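Local coordinates for protein formimidoylglutamase (Bacillus subtilis, PDB 3M1R) that catalyses the manganese-dependent hydrolysis of N-formimidoyl-L-glutamate to L-glutamate and formamide, a step of histidine degradation, at residues Ser71-Tyr74 with Glu80-Val83; Ala113-His118 with Ala141-Thr146; Ser135-Ile140 with Phe239-Val244. All coordinates share one frame; numbering follows the deposited sequence.

Contact 1: residues Ser71-Tyr74 with Glu80-Val83; sequences SSAY and EHVV
A73 O meets the backbone of H81 and V82 at the tight centre of this small antiparallel hairpin, which follows helix 60-69. V82 N donates to A73 O at 3.0 Å, and this one N-H bond is supplemented by a weaker CA-H...O contact from H81 CA to A73 O at 3.2 Å. Y74 and H81 form a non-hydrogen-bonded pair, CA to CA 4.3 Å, with both side chains on one face. There the two side chains cross at about a right angle: Y74 CB lies at the imidazole edge, near its plane, 3.7 Å from H81 CD2, which in turn sits at the edge of the Y74 ring. With CG anti to the backbone N (chi1 176°), the Y74 ring runs out beside E80, and its CE1 stands 3.4 Å from E80 N. On the looser side E80 turns away from 71-74, partly exposed, and its carboxylate pairs with K317. S72 OG accepts from Y74 N at 2.8 Å, an ST turn, and also bonds N196 O of a second subunit, whose E201 bonds Y74 OH. Backbone bonding thus shapes the hairpin, while the hydroxyls of S72 and Y74 serve the subunit interface.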
# COMPACT_ATOMS: atom_id res chain seq x y z
N SER D 71 -22.52 11.13 1.44
CA SER D 71 -23.68 10.25 1.34
C SER D 71 -24.93 11.06 1.01
O SER D 71 -25.05 12.22 1.40
CB SER D 71 -23.93 9.52 2.66
OG SER D 71 -22.78 8.79 3.09
N SER D 72 -25.85 10.43 0.29
CA SER D 72 -27.18 10.97 0.12
C SER D 72 -27.84 11.06 1.49
O SER D 72 -27.71 10.16 2.31
CB SER D 72 -28.03 10.08 -0.79
OG SER D 72 -29.41 10.39 -0.65
N ALA D 73 -28.56 12.16 1.69
CA ALA D 73 -29.41 12.35 2.87
C ALA D 73 -30.77 11.67 2.74
O ALA D 73 -31.58 11.66 3.68
CB ALA D 73 -29.62 13.85 3.10
N TYR D 74 -31.05 11.11 1.56
CA TYR D 74 -32.40 10.59 1.30
C TYR D 74 -32.57 9.13 1.73
O TYR D 74 -31.77 8.27 1.35
CB TYR D 74 -32.77 10.77 -0.17
CG TYR D 74 -34.12 10.17 -0.51
CD1 TYR D 74 -35.30 10.82 -0.14
CD2 TYR D 74 -34.22 8.96 -1.16
CE1 TYR D 74 -36.52 10.28 -0.43
CE2 TYR D 74 -35.46 8.41 -1.46
CZ TYR D 74 -36.61 9.08 -1.09
OH TYR D 74 -37.85 8.55 -1.38
N GLU D 80 -38.14 10.53 2.57
CA GLU D 80 -37.67 11.88 2.85
C GLU D 80 -36.25 11.90 3.40
O GLU D 80 -35.70 10.87 3.79
CB GLU D 80 -38.62 12.56 3.84
CG GLU D 80 -38.91 11.71 5.06
CD GLU D 80 -39.82 12.40 6.05
OE1 GLU D 80 -39.98 13.64 5.94
OE2 GLU D 80 -40.36 11.71 6.94
N HIS D 81 -35.67 13.09 3.43
CA HIS D 81 -34.34 13.25 4.00
C HIS D 81 -34.35 13.00 5.52
O HIS D 81 -35.37 13.22 6.19
CB HIS D 81 -33.81 14.63 3.65
CG HIS D 81 -33.82 14.91 2.19
ND1 HIS D 81 -34.00 16.17 1.66
CD2 HIS D 81 -33.69 14.07 1.13
CE1 HIS D 81 -33.97 16.10 0.35
NE2 HIS D 81 -33.79 14.84 -0.01
N VAL D 82 -33.23 12.51 6.05
CA VAL D 82 -33.14 12.19 7.47
C VAL D 82 -32.91 13.44 8.31
O VAL D 82 -33.09 13.41 9.52
CB VAL D 82 -32.03 11.18 7.79
CG1 VAL D 82 -32.36 9.80 7.23
CG2 VAL D 82 -30.67 11.69 7.30
N VAL D 83 -32.48 14.51 7.66
CA VAL D 83 -32.41 15.81 8.31
C VAL D 83 -33.47 16.70 7.67
O VAL D 83 -33.43 16.95 6.46
CB VAL D 83 -31.03 16.45 8.15
CG1 VAL D 83 -31.05 17.90 8.60
CG2 VAL D 83 -30.01 15.67 8.95

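Contact 2: residues Ala113-His118 with Ala141-Thr146; sequences ALLSDH and AQTKGT
L115, in the last turn of helix 100-117, meets T143 and K144 in the loop that follows helix 133-141, a junction on the outer layer of the arginase-family alpha/beta fold. This loop leads into strand 147-152 of the parallel sheet. T143 points its side chain toward the helix, and its methyl CG2, anti to the backbone N, does the touching. CG2 rests 3.6 Å from L115 CB and 3.4 Å from S116 OG, a van der Waals approach to an oxygen whose hydrogen bond is made to H112 O within its own helix. T143 OG1 is turned back to its own chain instead, bonding A139 O one turn earlier, which keeps the methyl directed across the contact.

From CB, the L115 side chain can be followed inward. CB packs on T143 CG2, and CG is approached by K144 CE at 4.2 Å. Of the two branch tips, L115 CD1 stays 4.4 Å from K144 CE. The side chain also touches A139 of helix 133-141 and W121 and P123 of strand 121-127. K144 sets off alongside helix 100-117 rather than straight toward it; a bend at its second torsion (chi2 -60°) swings the extended remainder round and brings CE to L115, the two side chains crossing at about a right angle. No hydrogen bond joins the two segments: the contact is van der Waals packing, mostly aliphatic, with L115 buried beneath and S116 exposed at its margin. Beyond CE, K144 NZ makes a weak hydrogen bond to P119 O, just past the end of helix 100-117.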
# COMPACT_ATOMS: atom_id res chain seq x y z
N ALA D 113 -20.97 22.14 29.41
CA ALA D 113 -21.44 23.48 29.07
C ALA D 113 -22.44 23.41 27.92
O ALA D 113 -23.52 24.02 27.99
CB ALA D 113 -20.26 24.38 28.71
N LEU D 114 -22.09 22.66 26.88
CA LEU D 114 -22.92 22.53 25.68
C LEU D 114 -24.31 21.96 25.96
O LEU D 114 -25.31 22.52 25.52
CB LEU D 114 -22.21 21.66 24.64
CG LEU D 114 -21.72 22.27 23.33
CD1 LEU D 114 -21.63 23.78 23.38
CD2 LEU D 114 -20.37 21.65 22.91
N LEU D 115 -24.37 20.84 26.68
CA LEU D 115 -25.64 20.21 27.03
C LEU D 115 -26.52 21.17 27.84
O LEU D 115 -27.73 21.25 27.64
CB LEU D 115 -25.41 18.94 27.85
CG LEU D 115 -25.35 17.54 27.23
CD1 LEU D 115 -25.65 17.55 25.74
CD2 LEU D 115 -24.02 16.86 27.52
N SER D 116 -25.89 21.88 28.77
CA SER D 116 -26.62 22.76 29.66
C SER D 116 -27.13 23.96 28.89
O SER D 116 -28.31 24.29 28.97
CB SER D 116 -25.72 23.21 30.82
OG SER D 116 -25.20 22.10 31.52
N ASP D 117 -26.25 24.60 28.13
CA ASP D 117 -26.65 25.78 27.37
C ASP D 117 -27.72 25.47 26.32
O ASP D 117 -28.57 26.31 26.05
CB ASP D 117 -25.44 26.43 26.72
CG ASP D 117 -24.56 27.16 27.72
OD1 ASP D 117 -24.99 27.29 28.89
OD2 ASP D 117 -23.45 27.58 27.34
N HIS D 118 -27.68 24.28 25.74
CA HIS D 118 -28.62 23.88 24.70
C HIS D 118 -29.26 22.54 25.02
O HIS D 118 -28.86 21.51 24.47
CB HIS D 118 -27.92 23.76 23.35
CG HIS D 118 -27.14 24.97 22.96
ND1 HIS D 118 -27.69 26.00 22.22
CD2 HIS D 118 -25.86 25.32 23.20
CE1 HIS D 118 -26.77 26.93 22.03
NE2 HIS D 118 -25.65 26.54 22.61
N ALA D 141 -24.67 12.08 32.04
CA ALA D 141 -25.20 11.68 33.34
C ALA D 141 -25.38 12.86 34.29
O ALA D 141 -26.36 12.92 35.03
CB ALA D 141 -24.32 10.64 33.99
N GLN D 142 -24.44 13.79 34.28
CA GLN D 142 -24.51 14.87 35.26
C GLN D 142 -25.18 16.13 34.72
O GLN D 142 -25.16 17.17 35.37
CB GLN D 142 -23.13 15.20 35.79
CG GLN D 142 -22.47 14.06 36.53
CD GLN D 142 -21.08 14.43 36.96
OE1 GLN D 142 -20.56 15.48 36.58
NE2 GLN D 142 -20.46 13.57 37.77
N THR D 143 -25.77 16.03 33.54
CA THR D 143 -26.51 17.16 32.99
C THR D 143 -27.94 16.73 32.69
O THR D 143 -28.86 17.55 32.71
CB THR D 143 -25.86 17.70 31.71
OG1 THR D 143 -24.47 17.97 31.95
CG2 THR D 143 -26.52 18.98 31.28
N LYS D 144 -28.13 15.45 32.43
CA LYS D 144 -29.43 14.94 32.00
C LYS D 144 -30.15 14.19 33.11
O LYS D 144 -31.32 14.46 33.39
CB LYS D 144 -29.26 14.06 30.77
CG LYS D 144 -28.81 14.82 29.54
CD LYS D 144 -29.82 15.91 29.17
CE LYS D 144 -29.38 16.70 27.96
NZ LYS D 144 -30.30 17.84 27.67
N GLY D 145 -29.45 13.26 33.75
CA GLY D 145 -30.03 12.47 34.81
C GLY D 145 -29.60 11.02 34.71
O GLY D 145 -28.65 10.69 34.00
N THR D 146 -30.31 10.14 35.43
CA THR D 146 -30.00 8.72 35.41
C THR D 146 -30.00 8.15 33.99
O THR D 146 -31.03 8.11 33.31
CB THR D 146 -30.99 7.92 36.27
OG1 THR D 146 -30.90 8.39 37.62
CG2 THR D 146 -30.64 6.45 36.23

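Contact 3: residues Ser135-Ile140 with Phe239-Val244; sequences STIKAI and FIFISV
Helix 133-141 packs against the central parallel sheet of the arginase fold here, running almost antiparallel to strand 239-245 (169° between the short axes, 10.2 Å at closest approach). The phenyl ring of F241 carries the contact. A fully extended first torsion (chi1 -180°) lifts the ring off the strand toward I137 and I140 of the helix. I137 CG1 approaches one ortho carbon, F241 CD2, at 3.6 Å, and I137 CD1 follows, 4.0 Å from F241 CD2. I140 CG1 comes to the other ortho carbon, F241 CD1, at 3.9 Å, its side chain crossing that of F241 at about a right angle. T136 OG1 lies 4.3 Å from F241 CZ, at the far end of the ring. That buried hydroxyl is within hydrogen-bonding distance of E287 of strand 283-289 and of I132 O, just before the helix. S243, two residues along the strand from F241, bonds the other carboxylate oxygen of E287. Strands 147-152 and 283-289 flank strand 239-245 on either side; T147 and E287 touch F241, V149 touches I137, and helix 100-117 packs on A139 through F108 and M111.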
# COMPACT_ATOMS: atom_id res chain seq x y z
N SER D 135 -15.57 10.67 29.70
CA SER D 135 -15.94 12.08 29.77
C SER D 135 -17.32 12.40 29.15
O SER D 135 -18.06 13.24 29.66
CB SER D 135 -14.85 12.97 29.17
OG SER D 135 -13.64 12.87 29.91
N THR D 136 -17.66 11.75 28.04
CA THR D 136 -18.91 12.07 27.36
C THR D 136 -20.11 11.65 28.20
O THR D 136 -20.98 12.46 28.49
CB THR D 136 -18.98 11.41 25.99
OG1 THR D 136 -18.57 10.04 26.12
CG2 THR D 136 -18.05 12.10 25.03
N ILE D 137 -20.13 10.38 28.59
CA ILE D 137 -21.17 9.83 29.45
C ILE D 137 -21.32 10.57 30.78
O ILE D 137 -22.43 10.88 31.20
CB ILE D 137 -20.96 8.34 29.68
CG1 ILE D 137 -21.14 7.59 28.36
CG2 ILE D 137 -21.92 7.82 30.70
CD1 ILE D 137 -20.81 6.13 28.42
N LYS D 138 -20.21 10.86 31.44
CA LYS D 138 -20.27 11.63 32.68
C LYS D 138 -21.00 12.97 32.48
O LYS D 138 -21.73 13.41 33.36
CB LYS D 138 -18.87 11.87 33.20
CG LYS D 138 -18.74 12.69 34.48
CD LYS D 138 -17.29 12.60 34.99
CE LYS D 138 -16.83 13.87 35.68
NZ LYS D 138 -15.33 13.97 35.63
N ALA D 139 -20.80 13.60 31.33
CA ALA D 139 -21.45 14.87 31.03
C ALA D 139 -22.93 14.64 30.83
O ALA D 139 -23.75 15.37 31.36
CB ALA D 139 -20.85 15.51 29.80
N ILE D 140 -23.27 13.60 30.08
CA ILE D 140 -24.67 13.23 29.92
C ILE D 140 -25.27 12.99 31.28
O ILE D 140 -26.25 13.63 31.66
CB ILE D 140 -24.83 11.95 29.09
CG1 ILE D 140 -24.37 12.17 27.65
CG2 ILE D 140 -26.27 11.47 29.14
CD1 ILE D 140 -25.10 13.26 26.94
N PHE D 239 -32.80 8.36 30.64
CA PHE D 239 -32.25 8.54 29.30
C PHE D 239 -31.40 7.36 28.88
O PHE D 239 -30.91 6.59 29.71
CB PHE D 239 -31.37 9.79 29.25
CG PHE D 239 -32.04 11.04 29.73
CD1 PHE D 239 -32.05 11.36 31.08
CD2 PHE D 239 -32.66 11.90 28.84
CE1 PHE D 239 -32.66 12.50 31.53
CE2 PHE D 239 -33.28 13.05 29.29
CZ PHE D 239 -33.28 13.35 30.63
N ILE D 240 -31.21 7.22 27.57
CA ILE D 240 -30.31 6.20 27.04
C ILE D 240 -29.22 6.87 26.22
O ILE D 240 -29.47 7.86 25.53
CB ILE D 240 -31.06 5.17 26.18
CG1 ILE D 240 -31.69 5.85 24.97
CG2 ILE D 240 -32.14 4.47 27.00
CD1 ILE D 240 -32.83 5.07 24.37
N PHE D 241 -27.99 6.35 26.34
CA PHE D 241 -26.86 6.82 25.55
C PHE D 241 -26.32 5.63 24.77
O PHE D 241 -26.13 4.56 25.32
CB PHE D 241 -25.78 7.43 26.44
CG PHE D 241 -24.57 7.94 25.68
CD1 PHE D 241 -24.57 9.21 25.12
CD2 PHE D 241 -23.43 7.17 25.56
CE1 PHE D 241 -23.46 9.69 24.44
CE2 PHE D 241 -22.31 7.64 24.88
CZ PHE D 241 -22.33 8.91 24.33
N ILE D 242 -26.11 5.83 23.48
CA ILE D 242 -25.65 4.77 22.61
C ILE D 242 -24.17 4.94 22.35
O ILE D 242 -23.75 5.94 21.76
CB ILE D 242 -26.39 4.80 21.26
CG1 ILE D 242 -27.90 4.66 21.44
CG2 ILE D 242 -25.87 3.70 20.34
CD1 ILE D 242 -28.63 4.79 20.12
N SER D 243 -23.37 3.97 22.79
CA SER D 243 -21.94 3.99 22.51
C SER D 243 -21.56 2.89 21.54
O SER D 243 -21.61 1.70 21.86
CB SER D 243 -21.12 3.84 23.80
OG SER D 243 -19.73 4.02 23.53
N VAL D 244 -21.17 3.29 20.34
CA VAL D 244 -20.77 2.31 19.34
C VAL D 244 -19.26 2.25 19.20
O VAL D 244 -18.62 3.18 18.72
CB VAL D 244 -21.36 2.62 17.97
CG1 VAL D 244 -20.90 1.53 16.99
CG2 VAL D 244 -22.87 2.67 18.06

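Overall arrangement
Contacts 2 and 3 form one continuous region, with centres about 10 Å apart. Helix 133-141 runs on from contact 3 into the loop of contact 2, where T146 O makes a probable hydrogen bond to F239 N at 3.2 Å, and L115 CD2 packs on I140 CD1 at 3.8 Å. Contact 1, its centre about 28 Å from that of contact 2 and 25 Å from that of contact 3, is packed against a second subunit, whereas 113-118 of contact 2 meets a third. Contact 3 is the one nearest the metal centre: the I137 side chain lies about 8 Å from that of N130, a metal ligand, and about 11 Å from a bound calcium ion, which occupies the probable manganese site.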